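Local coordinates for conserved protein (Methanothermobacter thermautotrophicus, PDB 1I36), which is of unknown function but binds NADP and resembles the 3-hydroxyacid dehydrogenases in structure, which suggests an oxidoreductase role, at the interface of chains A and B. Numbering follows the deposited sequence. Chains: chain A/B, Conserved hypothetical protein MTH1747.

Contact 1: the interface of chains A and B. Residues chain A 178-179, 182-183; chain B 233-234.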
loop_
_atom_site.group_PDB
_atom_site.type_symbol
_atom_site.label_atom_id
_atom_site.label_comp_id
_atom_site.label_asym_id
_atom_site.label_seq_id
_atom_site.Cartn_x
_atom_site.Cartn_y
_atom_site.Cartn_z
ATOM N N THR A 178 -0.117 -8.811 -11.867
ATOM C CA THR A 178 0.118 -9.109 -13.263
ATOM C C THR A 178 1.241 -10.156 -13.334
ATOM O O THR A 178 1.172 -11.080 -14.134
ATOM C CB THR A 178 0.463 -7.835 -14.068
ATOM O OG1 THR A 178 -0.687 -6.978 -14.077
ATOM C CG2 THR A 178 0.814 -8.194 -15.511
ATOM N N ALA A 179 2.256 -10.031 -12.482
ATOM C CA ALA A 179 3.319 -11.014 -12.469
ATOM C C ALA A 179 2.722 -12.329 -11.953
ATOM O O ALA A 179 2.982 -13.378 -12.527
ATOM C CB ALA A 179 4.458 -10.559 -11.577
ATOM N N ARG A 182 0.788 -14.258 -14.628
ATOM C CA ARG A 182 1.573 -14.955 -15.630
ATOM C C ARG A 182 2.020 -16.323 -15.115
ATOM O O ARG A 182 2.294 -17.216 -15.903
ATOM C CB ARG A 182 2.806 -14.146 -16.031
ATOM C CG ARG A 182 2.516 -12.776 -16.586
ATOM C CD ARG A 182 1.746 -12.848 -17.887
ATOM N NE ARG A 182 1.265 -11.531 -18.302
ATOM C CZ ARG A 182 2.044 -10.539 -18.738
ATOM N NH1 ARG A 182 3.367 -10.686 -18.824
ATOM N NH2 ARG A 182 1.489 -9.396 -19.107
ATOM N N LEU A 183 2.098 -16.469 -13.795
ATOM C CA LEU A 183 2.516 -17.717 -13.183
ATOM C C LEU A 183 1.306 -18.549 -12.802
ATOM O O LEU A 183 1.440 -19.694 -12.370
ATOM C CB LEU A 183 3.384 -17.435 -11.940
ATOM C CG LEU A 183 4.745 -16.770 -12.172
ATOM C CD1 LEU A 183 5.387 -16.343 -10.843
ATOM C CD2 LEU A 183 5.667 -17.752 -12.933
ATOM N N VAL B 233 9.162 -12.928 -15.855
ATOM C CA VAL B 233 7.764 -12.966 -16.254
ATOM C C VAL B 233 7.170 -11.658 -16.796
ATOM O O VAL B 233 6.223 -11.668 -17.603
ATOM C CB VAL B 233 6.963 -13.522 -15.066
ATOM C CG1 VAL B 233 5.564 -13.055 -15.088
ATOM C CG2 VAL B 233 7.036 -15.049 -15.073
ATOM N N ILE B 234 7.705 -10.525 -16.341
ATOM C CA ILE B 234 7.225 -9.219 -16.810
ATOM C C ILE B 234 8.420 -8.266 -16.902
ATOM O O ILE B 234 9.555 -8.651 -16.634
ATOM C CB ILE B 234 6.180 -8.562 -15.830
ATOM C CG1 ILE B 234 6.772 -8.407 -14.431
ATOM C CG2 ILE B 234 4.890 -9.354 -15.751
ATOM C CD1 ILE B 234 6.021 -7.344 -13.572
#

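Contact 2: the interface of chains A and B. Residues chain A 195; chain B 113, 124, 144, 162.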
loop_
_atom_site.group_PDB
_atom_site.type_symbol
_atom_site.label_atom_id
_atom_site.label_comp_id
_atom_site.label_asym_id
_atom_site.label_seq_id
_atom_site.Cartn_x
_atom_site.Cartn_y
_atom_site.Cartn_z
ATOM N N TYR A 195 -4.586 -12.709 4.193
ATOM C CA TYR A 195 -4.185 -13.525 5.327
ATOM C C TYR A 195 -3.151 -12.758 6.152
ATOM O O TYR A 195 -2.773 -13.206 7.228
ATOM C CB TYR A 195 -3.616 -14.861 4.828
ATOM C CG TYR A 195 -3.282 -15.851 5.919
ATOM C CD1 TYR A 195 -4.285 -16.591 6.547
ATOM C CD2 TYR A 195 -1.958 -16.030 6.345
ATOM C CE1 TYR A 195 -3.981 -17.479 7.567
ATOM C CE2 TYR A 195 -1.645 -16.917 7.369
ATOM C CZ TYR A 195 -2.664 -17.637 7.971
ATOM O OH TYR A 195 -2.371 -18.523 8.976
ATOM N N MET B 113 4.880 -18.679 5.995
ATOM C CA MET B 113 4.144 -17.431 5.822
ATOM C C MET B 113 3.878 -16.654 7.101
ATOM O O MET B 113 2.774 -16.179 7.331
ATOM C CB MET B 113 2.827 -17.709 5.098
ATOM C CG MET B 113 2.990 -18.432 3.766
ATOM S SD MET B 113 4.072 -17.509 2.652
ATOM C CE MET B 113 2.973 -16.207 2.056
ATOM N N ARG B 124 1.603 -20.766 9.479
ATOM C CA ARG B 124 1.047 -21.246 8.221
ATOM C C ARG B 124 2.179 -21.546 7.222
ATOM O O ARG B 124 3.077 -20.740 7.048
ATOM C CB ARG B 124 0.090 -20.214 7.608
ATOM C CG ARG B 124 -0.407 -20.588 6.206
ATOM C CD ARG B 124 -1.882 -20.286 6.044
ATOM N NE ARG B 124 -2.681 -21.116 6.952
ATOM C CZ ARG B 124 -3.602 -21.987 6.549
ATOM N NH1 ARG B 124 -3.849 -22.128 5.246
ATOM N NH2 ARG B 124 -4.243 -22.752 7.437
ATOM N N ASN B 144 0.564 -26.836 10.201
ATOM C CA ASN B 144 -0.444 -26.023 9.552
ATOM C C ASN B 144 -0.041 -25.753 8.098
ATOM O O ASN B 144 0.250 -24.608 7.709
ATOM C CB ASN B 144 -0.546 -24.705 10.346
ATOM C CG ASN B 144 -1.688 -23.839 9.892
ATOM O OD1 ASN B 144 -2.515 -24.255 9.081
ATOM N ND2 ASN B 144 -1.706 -22.591 10.362
ATOM N N ARG B 162 4.118 -11.644 -2.353
ATOM C CA ARG B 162 3.445 -10.973 -1.262
ATOM C C ARG B 162 4.420 -9.984 -0.610
ATOM O O ARG B 162 4.077 -8.815 -0.379
ATOM C CB ARG B 162 2.932 -11.945 -0.201
ATOM C CG ARG B 162 2.420 -11.195 1.025
ATOM C CD ARG B 162 1.808 -12.072 2.069
ATOM N NE ARG B 162 2.785 -12.647 2.984
ATOM C CZ ARG B 162 2.464 -13.387 4.046
ATOM N NH1 ARG B 162 1.182 -13.642 4.334
ATOM N NH2 ARG B 162 3.417 -13.858 4.838
HETATM O O HOH W 1 -4.143 -20.722 10.068
#

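Contact 1: the interface of chains A and B
B:Val233 pushes its two methyl branches against the C-terminal end of helix 154-182 of chain A and the residue that follows it, CG1 towards A:Arg182 and A:Ala179, CG2 towards A:Leu183. B:Val233 CG1 lies against the root of the arginine, 3.4 Å from A:Arg182 CG; the still shorter approach to CB is doubtful and carries no weight. B:Val233 CG2 is 3.7 Å from the methyl A:Leu183 CD2. The valine is thus fitted between the aliphatic stem of the arginine and the leucine, and one turn earlier B:Val233 CG1 also reaches the backbone, 4.0 Å from A:Ala179 CA.

The next residue, B:Ile234, continues the apolar strip along the same helix towards its N-terminal side. B:Ile234 CG2 stands 4.0 Å from A:Ala179 CA and also approaches A:Thr178, while the far methyl CD1 of B:Ile234 faces A:Ala179 CB at 4.1 Å. Beyond it lies the guanidinium of A:Arg182, with NH1 3.7 Å from B:Ile234 CG2, the two side chains running at about a right angle.

The course of the arginine explains how one residue serves both partners. Its CG lies beside the backbone N (chi1 -59°) and heads back along the helix; the bend at chi2 (-64°) then turns CD aside, and the chain skirts B:Val233 before its end returns towards the valine carbonyl. There A:Arg182 NH1 is 3.3 Å from B:Val233 O, but the angle at the hydrogen is only 122° and the hydrogen bond is weak. B:Val233 itself has CG1 roughly anti to its backbone N, leaving CG1 and CG2 directed to the arginine stem and the leucine.

On the chain B side the support is the end of helix 216-233, where the chain passes into loop at B:Ile234. The patch joins one helix end to another by mainly apolar packing, and with its symmetry twin it probably contributes to holding the two subunits of the deposited dimer together.

Contact 2: the interface of chains A and B
The loop that follows helix 186-194 of chain A presents A:Tyr195 to chain B, where it meets the start of strand 124-128. B:Arg124 places its CD methylene over one face of the A:Tyr195 ring, 3.8 Å from the centroid, in a CH-pi contact, while CB lies by the hydroxyl. The approach is towards the phenol end, B:Arg124 CD lying 3.4 Å from A:Tyr195 CZ. The arginine chain bends at chi2 and again at chi3 (-64°), and its guanidinium plane is inclined by 50° to the ring, so the contact is made by the methylene and not by parallel stacking.

The tyrosine hydroxyl touches this stem, A:Tyr195 OH being 3.3 Å from B:Arg124 CB, and also links to a water, A:Tyr195 OH to water 1 being 3.0 Å. On the chain B side B:Asn144 ND2, of the side-chain amide, holds water 1 at 3.1 Å with a fairly straight approach, while B:Arg124 NE and NH2 make weak contacts to it. A phenylalanine here would probably lose the hydroxyl's link to the water and its contact with B:Arg124 CB, leaving B:Asn144 ND2 without this bridge to the tyrosine.

Beside the CD2/CE2 edge of the ring, at longer range, lie B:Met113 and B:Arg162. Both are tied to each other within chain B: B:Met113 CE lies over the centre of the B:Arg162 guanidinium, 3.5 Å above its plane, and B:Met113 O sits at the guanidinium edge, in plane, in a weak hydrogen bond from B:Arg162 NH2.

Contacts 1 and 2 lie about 21 Å apart, measured between the centres of their C-alpha atoms, and share no residue. They are related through helix 154-182: its C-terminal end in chain A supplies most of chain A's part of contact 1, while its chain B copy contributes an arginine to the border of contact 2. Contact 1 is helix-end packing, whereas contact 2 sets a loop residue of chain A against strand 124-128 of chain B, and by way of a water towards strand 144-147. Chain A therefore engages chain B at separate points, and the two-fold repeats each one with the chains exchanged, which suggests that together they restrain the relative orientation of the subunits.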